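PDB 4OQY: (S)-imine reductase from Streptomyces sp. GF3546, which probably reduces imines with NADPH as hydride donor, yielding S-configured amines, and is active in the reductive amination of ketones. Local coordinates for residues Glu78-Leu92 with Trp106-Val119. Sequence-based numbering, arbitrary orientation.
Sequences EPVTGSLSGKVIANL and WAAKHGAKHLTGGV
The first torsions of T81 and H110 bring their side chains together. H110 chi1 of -59° sends the ring toward T81, and chi2 of -69° turns a face to it. T81 CB lies over that face in a CH-pi contact, 3.7 Å from the ring centroid. Chi1 of 53° sets T81 OG1 between the backbone N and the carbonyl carbon. This leaves CG2 anti to the carbonyl carbon, where T81 CG2 reaches W106 CZ2 at 3.5 Å. L84 CD1 meets the same indole at W106 CH2. H110 CD2 also sits over one face of the W106 ring, toward its rim. With an alanine in place of H110 the imidazole is gone, which would probably leave T81 CB without its aromatic partner and take one neighbour from the W106 face. One water donates to both T81 O and H110 O.

The helix ends in a Schellman motif with G111 as C-prime residue. G86 N then bonds to G111 O at 2.9 Å. Beyond this, strands 88-91 and 113-119 run parallel. Five backbone bonds join them, from K113 N to K87 O through to G117 N to N91 O. On one face, N91 CB packs against H114 NE2 at 3.5 Å, with amide and ring planes 80° apart; N91 OD1 bonds to S93 OG. At the far end, L92 CD1 touches V119 CG2, near the NADPH-binding residue M14.

The contact closes a beta-alpha-beta unit of the Rossmann-type domain. Strand 62-65 pairs with the other edge of 88-91. Helix 70-77 packs on N91, H114 and W106, while helix 139-149 packs on V88, K113 and L115 across the sheet.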
# COMPACT_ATOMS: atom_id res chain seq x y z
N GLU B 78 -31.01 -21.09 -6.69
CA GLU B 78 -32.43 -20.77 -6.54
C GLU B 78 -33.33 -21.81 -7.20
O GLU B 78 -34.31 -22.23 -6.60
CB GLU B 78 -32.75 -19.34 -7.02
CG GLU B 78 -34.24 -19.00 -7.00
CD GLU B 78 -35.02 -19.53 -8.22
OE1 GLU B 78 -34.40 -19.74 -9.30
OE2 GLU B 78 -36.25 -19.70 -8.12
N PRO B 79 -32.98 -22.28 -8.41
CA PRO B 79 -33.84 -23.33 -8.98
C PRO B 79 -33.79 -24.72 -8.32
O PRO B 79 -34.62 -25.57 -8.63
CB PRO B 79 -33.33 -23.46 -10.42
CG PRO B 79 -32.48 -22.25 -10.68
CD PRO B 79 -31.94 -21.84 -9.35
N VAL B 80 -32.83 -24.95 -7.43
CA VAL B 80 -32.65 -26.27 -6.84
C VAL B 80 -32.75 -26.22 -5.33
O VAL B 80 -32.12 -27.02 -4.63
CB VAL B 80 -31.30 -26.90 -7.25
CG1 VAL B 80 -31.26 -27.13 -8.75
CG2 VAL B 80 -30.12 -26.02 -6.85
N THR B 81 -33.54 -25.31 -4.79
CA THR B 81 -33.59 -25.19 -3.34
C THR B 81 -34.13 -26.45 -2.67
O THR B 81 -33.77 -26.73 -1.54
CB THR B 81 -34.45 -23.99 -2.87
OG1 THR B 81 -35.73 -24.08 -3.48
CG2 THR B 81 -33.82 -22.67 -3.26
N GLY B 82 -34.97 -27.21 -3.36
CA GLY B 82 -35.46 -28.47 -2.83
C GLY B 82 -34.33 -29.46 -2.58
O GLY B 82 -34.48 -30.39 -1.80
N SER B 83 -33.19 -29.26 -3.22
CA SER B 83 -32.06 -30.14 -2.99
C SER B 83 -31.13 -29.66 -1.88
O SER B 83 -30.11 -30.31 -1.62
CB SER B 83 -31.27 -30.32 -4.29
OG SER B 83 -32.01 -31.06 -5.25
N LEU B 84 -31.45 -28.55 -1.21
CA LEU B 84 -30.51 -27.97 -0.23
C LEU B 84 -30.63 -28.52 1.19
O LEU B 84 -29.78 -28.24 2.04
CB LEU B 84 -30.59 -26.45 -0.19
CG LEU B 84 -30.24 -25.71 -1.48
CD1 LEU B 84 -30.37 -24.20 -1.31
CD2 LEU B 84 -28.85 -26.04 -1.94
N SER B 85 -31.66 -29.33 1.43
CA SER B 85 -31.96 -29.81 2.77
C SER B 85 -30.81 -30.63 3.33
O SER B 85 -30.34 -31.55 2.67
CB SER B 85 -33.22 -30.65 2.72
OG SER B 85 -33.37 -31.35 3.92
N GLY B 86 -30.33 -30.26 4.52
CA GLY B 86 -29.26 -30.99 5.19
C GLY B 86 -27.88 -30.72 4.64
O GLY B 86 -26.92 -31.38 5.05
N LYS B 87 -27.75 -29.75 3.73
CA LYS B 87 -26.43 -29.41 3.19
C LYS B 87 -25.73 -28.34 4.02
O LYS B 87 -26.36 -27.53 4.72
CB LYS B 87 -26.53 -28.93 1.74
CG LYS B 87 -27.24 -29.89 0.79
CD LYS B 87 -26.51 -31.23 0.64
CE LYS B 87 -27.51 -32.35 0.41
NZ LYS B 87 -26.86 -33.59 -0.04
N VAL B 88 -24.41 -28.33 3.89
CA VAL B 88 -23.57 -27.29 4.45
C VAL B 88 -22.91 -26.61 3.27
O VAL B 88 -22.13 -27.22 2.53
CB VAL B 88 -22.50 -27.86 5.39
CG1 VAL B 88 -21.56 -26.76 5.87
CG2 VAL B 88 -23.15 -28.55 6.58
N ILE B 89 -23.26 -25.36 3.05
CA ILE B 89 -22.68 -24.59 1.98
C ILE B 89 -21.49 -23.80 2.49
O ILE B 89 -21.64 -22.91 3.32
CB ILE B 89 -23.71 -23.63 1.41
CG1 ILE B 89 -24.91 -24.42 0.90
CG2 ILE B 89 -23.10 -22.82 0.27
CD1 ILE B 89 -26.12 -23.57 0.67
N ALA B 90 -20.30 -24.14 2.01
CA ALA B 90 -19.10 -23.38 2.29
C ALA B 90 -18.93 -22.44 1.10
O ALA B 90 -18.38 -22.81 0.07
CB ALA B 90 -17.91 -24.32 2.44
N ASN B 91 -19.52 -21.25 1.24
CA ASN B 91 -19.54 -20.26 0.18
C ASN B 91 -18.26 -19.41 0.18
O ASN B 91 -18.11 -18.52 1.01
CB ASN B 91 -20.75 -19.37 0.36
CG ASN B 91 -20.98 -18.48 -0.83
OD1 ASN B 91 -20.14 -18.38 -1.71
ND2 ASN B 91 -22.13 -17.85 -0.87
N LEU B 92 -17.34 -19.74 -0.74
CA LEU B 92 -16.04 -19.09 -0.85
C LEU B 92 -16.04 -18.04 -1.96
O LEU B 92 -14.98 -17.59 -2.39
CB LEU B 92 -14.91 -20.13 -1.07
CG LEU B 92 -14.77 -21.34 -0.12
CD1 LEU B 92 -13.36 -21.90 -0.14
CD2 LEU B 92 -15.19 -21.09 1.31
N TRP B 106 -31.23 -17.07 3.90
CA TRP B 106 -31.87 -17.75 2.80
C TRP B 106 -31.57 -19.26 2.81
O TRP B 106 -32.47 -20.09 2.60
CB TRP B 106 -31.42 -17.09 1.51
CG TRP B 106 -31.98 -17.65 0.29
CD1 TRP B 106 -33.18 -17.35 -0.28
CD2 TRP B 106 -31.36 -18.61 -0.53
NE1 TRP B 106 -33.35 -18.09 -1.42
CE2 TRP B 106 -32.23 -18.87 -1.60
CE3 TRP B 106 -30.15 -19.29 -0.47
CZ2 TRP B 106 -31.93 -19.78 -2.61
CZ3 TRP B 106 -29.84 -20.19 -1.49
CH2 TRP B 106 -30.73 -20.43 -2.53
N ALA B 107 -30.30 -19.62 3.03
CA ALA B 107 -29.94 -21.03 3.09
C ALA B 107 -30.75 -21.74 4.15
O ALA B 107 -31.27 -22.84 3.91
CB ALA B 107 -28.43 -21.21 3.35
N ALA B 108 -30.87 -21.12 5.32
CA ALA B 108 -31.59 -21.71 6.47
C ALA B 108 -33.10 -21.88 6.20
O ALA B 108 -33.70 -22.87 6.62
CB ALA B 108 -31.36 -20.87 7.72
N LYS B 109 -33.68 -20.94 5.47
CA LYS B 109 -35.04 -21.10 4.95
C LYS B 109 -35.21 -22.41 4.18
O LYS B 109 -36.27 -23.04 4.25
CB LYS B 109 -35.34 -19.90 4.06
CG LYS B 109 -36.69 -19.86 3.38
CD LYS B 109 -37.02 -18.42 3.00
CE LYS B 109 -38.20 -18.29 2.05
NZ LYS B 109 -37.79 -18.24 0.60
N HIS B 110 -34.17 -22.86 3.48
CA HIS B 110 -34.25 -24.07 2.68
C HIS B 110 -33.51 -25.26 3.30
O HIS B 110 -33.25 -26.24 2.63
CB HIS B 110 -33.74 -23.79 1.28
CG HIS B 110 -34.52 -22.72 0.59
ND1 HIS B 110 -35.83 -22.89 0.19
CD2 HIS B 110 -34.20 -21.45 0.29
CE1 HIS B 110 -36.27 -21.77 -0.34
NE2 HIS B 110 -35.30 -20.87 -0.28
N GLY B 111 -33.22 -25.16 4.59
CA GLY B 111 -32.76 -26.29 5.37
C GLY B 111 -31.27 -26.56 5.29
O GLY B 111 -30.85 -27.67 5.59
N ALA B 112 -30.48 -25.57 4.85
CA ALA B 112 -29.03 -25.70 4.72
C ALA B 112 -28.35 -24.74 5.68
O ALA B 112 -28.95 -23.73 6.08
CB ALA B 112 -28.59 -25.40 3.29
N LYS B 113 -27.13 -25.07 6.06
CA LYS B 113 -26.24 -24.24 6.87
C LYS B 113 -25.27 -23.53 5.94
O LYS B 113 -24.91 -24.07 4.90
CB LYS B 113 -25.41 -25.11 7.81
CG LYS B 113 -26.21 -26.08 8.65
CD LYS B 113 -27.01 -25.32 9.67
CE LYS B 113 -27.74 -26.26 10.60
NZ LYS B 113 -28.44 -25.43 11.60
N HIS B 114 -24.81 -22.36 6.34
CA HIS B 114 -23.96 -21.55 5.48
C HIS B 114 -22.72 -21.14 6.22
O HIS B 114 -22.82 -20.57 7.30
CB HIS B 114 -24.71 -20.32 5.09
CG HIS B 114 -23.99 -19.41 4.16
ND1 HIS B 114 -23.19 -18.38 4.60
CD2 HIS B 114 -24.04 -19.30 2.82
CE1 HIS B 114 -22.74 -17.70 3.56
NE2 HIS B 114 -23.25 -18.23 2.47
N LEU B 115 -21.57 -21.46 5.64
CA LEU B 115 -20.26 -20.98 6.11
C LEU B 115 -19.72 -20.01 5.09
O LEU B 115 -19.60 -20.32 3.90
CB LEU B 115 -19.24 -22.13 6.27
CG LEU B 115 -19.49 -23.17 7.36
CD1 LEU B 115 -18.44 -24.28 7.29
CD2 LEU B 115 -19.51 -22.57 8.76
N THR B 116 -19.37 -18.83 5.57
CA THR B 116 -18.75 -17.82 4.75
C THR B 116 -17.24 -18.02 4.78
O THR B 116 -16.62 -18.06 5.85
CB THR B 116 -19.09 -16.41 5.26
OG1 THR B 116 -20.51 -16.29 5.44
CG2 THR B 116 -18.63 -15.35 4.26
N GLY B 117 -16.65 -18.12 3.59
CA GLY B 117 -15.20 -18.23 3.43
C GLY B 117 -14.65 -17.05 2.66
O GLY B 117 -15.17 -16.71 1.61
N GLY B 118 -13.60 -16.42 3.19
CA GLY B 118 -12.85 -15.39 2.47
C GLY B 118 -11.41 -15.87 2.19
O GLY B 118 -10.57 -15.84 3.09
N VAL B 119 -11.16 -16.33 0.97
CA VAL B 119 -9.87 -16.94 0.61
C VAL B 119 -8.85 -15.82 0.46
O VAL B 119 -9.13 -14.82 -0.20
CB VAL B 119 -9.97 -17.80 -0.67
CG1 VAL B 119 -8.61 -18.39 -1.05
CG2 VAL B 119 -11.00 -18.90 -0.47
O HOH W 1 -34.95 -27.60 0.86
O HOH W 2 -12.97 -16.16 -1.15